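Local coordinates for protein (merozoite surface protein 1) (Plasmodium cynomolgi, PDB 1B9W), which probably helps the blood-stage merozoite leave and invade host erythrocytes, this piece being its C-terminal pair of EGF-like domains, at residues 1-4 with 5-8. Numbering follows the deposited sequence.
Sequences MSSE and HRCI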
loop_
_atom_site.group_PDB
_atom_site.type_symbol
_atom_site.label_atom_id
_atom_site.label_comp_id
_atom_site.label_asym_id
_atom_site.label_seq_id
_atom_site.Cartn_x
_atom_site.Cartn_y
_atom_site.Cartn_z
ATOM N N MET A 1 -12.169 -0.503 -5.350
ATOM C CA MET A 1 -11.384 -1.523 -6.101
ATOM C C MET A 1 -12.265 -2.580 -6.768
ATOM O O MET A 1 -13.328 -2.928 -6.256
ATOM C CB MET A 1 -10.407 -2.218 -5.151
ATOM C CG MET A 1 -9.329 -3.028 -5.852
ATOM S SD MET A 1 -8.089 -3.598 -4.680
ATOM C CE MET A 1 -9.092 -4.266 -3.359
ATOM N N SER A 2 -11.764 -3.142 -7.864
ATOM C CA SER A 2 -12.479 -4.186 -8.586
ATOM C C SER A 2 -12.550 -5.461 -7.752
ATOM O O SER A 2 -11.574 -5.853 -7.115
ATOM C CB SER A 2 -11.804 -4.452 -9.925
ATOM O OG SER A 2 -11.607 -5.837 -10.144
ATOM N N SER A 3 -13.701 -6.131 -7.814
ATOM C CA SER A 3 -13.988 -7.267 -6.957
ATOM C C SER A 3 -13.061 -8.441 -7.181
ATOM O O SER A 3 -12.777 -9.184 -6.241
ATOM C CB SER A 3 -15.459 -7.708 -7.132
ATOM O OG SER A 3 -15.516 -9.124 -7.170
ATOM N N GLU A 4 -12.552 -8.632 -8.382
ATOM C CA GLU A 4 -11.651 -9.711 -8.705
ATOM C C GLU A 4 -10.350 -9.627 -7.875
ATOM O O GLU A 4 -9.710 -10.647 -7.666
ATOM C CB GLU A 4 -11.149 -9.597 -10.151
ATOM C CG GLU A 4 -11.848 -10.562 -11.103
ATOM C CD GLU A 4 -13.029 -9.853 -11.752
ATOM O OE1 GLU A 4 -13.253 -8.670 -11.412
ATOM O OE2 GLU A 4 -13.713 -10.474 -12.575
ATOM N N HIS A 5 -9.980 -8.379 -7.556
ATOM C CA HIS A 5 -8.689 -8.261 -6.829
ATOM C C HIS A 5 -8.829 -8.110 -5.332
ATOM O O HIS A 5 -7.813 -7.956 -4.619
ATOM C CB HIS A 5 -7.933 -7.063 -7.430
ATOM C CG HIS A 5 -7.497 -7.256 -8.851
ATOM N ND1 HIS A 5 -6.439 -8.054 -9.227
ATOM C CD2 HIS A 5 -8.000 -6.701 -9.983
ATOM C CE1 HIS A 5 -6.292 -7.983 -10.541
ATOM N NE2 HIS A 5 -7.228 -7.183 -11.006
ATOM N N ARG A 6 -10.021 -8.313 -4.758
ATOM C CA ARG A 6 -10.143 -8.424 -3.312
ATOM C C ARG A 6 -9.537 -9.700 -2.810
ATOM O O ARG A 6 -9.615 -10.812 -3.364
ATOM C CB ARG A 6 -11.616 -8.322 -2.905
ATOM C CG ARG A 6 -12.249 -6.993 -3.314
ATOM C CD ARG A 6 -13.703 -7.023 -2.863
ATOM N NE ARG A 6 -14.375 -5.742 -2.901
ATOM C CZ ARG A 6 -15.526 -5.545 -3.542
ATOM N NH1 ARG A 6 -16.124 -6.537 -4.195
ATOM N NH2 ARG A 6 -16.077 -4.339 -3.512
ATOM N N CYS A 7 -8.898 -9.624 -1.616
ATOM C CA CYS A 7 -8.289 -10.840 -1.083
ATOM C C CYS A 7 -9.402 -11.786 -0.543
ATOM O O CYS A 7 -10.334 -11.276 0.054
ATOM C CB CYS A 7 -7.384 -10.345 0.088
ATOM S SG CYS A 7 -5.952 -9.616 -0.807
ATOM N N ILE A 8 -9.160 -13.073 -0.743
ATOM C CA ILE A 8 -10.130 -14.070 -0.236
ATOM C C ILE A 8 -9.414 -15.163 0.491
ATOM O O ILE A 8 -10.058 -15.985 1.164
ATOM C CB ILE A 8 -10.925 -14.679 -1.444
ATOM C CG1 ILE A 8 -10.003 -15.192 -2.516
ATOM C CG2 ILE A 8 -11.877 -13.571 -1.900
ATOM C CD1 ILE A 8 -10.712 -15.943 -3.665
HETATM O O HOH W 1 -11.158 -12.071 -5.320
#
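The backbone N of His5 donates a 3.0 Å hydrogen bond to Ser2 O, and one residue further on the N of Arg6 repeats the step, reaching Ser3 O at 3.2 Å with an N-H...O angle of 161°. These two successive i to i+3 bonds make one tight 3-10 turn. Ser2 also turns its hydroxyl back over the start of the turn: OG accepts a weak bond from Glu4 N and comes to 3.7 Å from CD2 of the His5 ring. That ring is set by a chi1 of -67°, which puts CG anti to the carbonyl carbon and carries the imidazole off toward strand 16-20, where ND1 bonds Arg20 O and the ring stacks with Tyr19. Arg6 takes a similar first torsion but then runs extended from CG to NE, back alongside Ser3. There NH1 lies 3.2 Å from Ser3 CB, while Met1 O sits over one face of the guanidinium, displaced toward its rim. The Met1 and Arg6 side chains run antiparallel to one another; the bend of the methionine at chi3 (48°) brings its methyl CE to 4.2 Å from Arg6 CG, and the same side chain reaches Tyr19 and Phe83. A water lies within bonding distance of both Glu4 O (3.1 Å) and Arg6 O (2.8 Å) and can link the end of the turn to the chain that leaves it. The turn thus shapes the exposed N-terminal end of the chain, while His5, Met1 and the Cys7–Cys18 disulfide hold it to strand 16-20 of the first EGF-like domain, a small disulfide-bonded fold built around short β-strands.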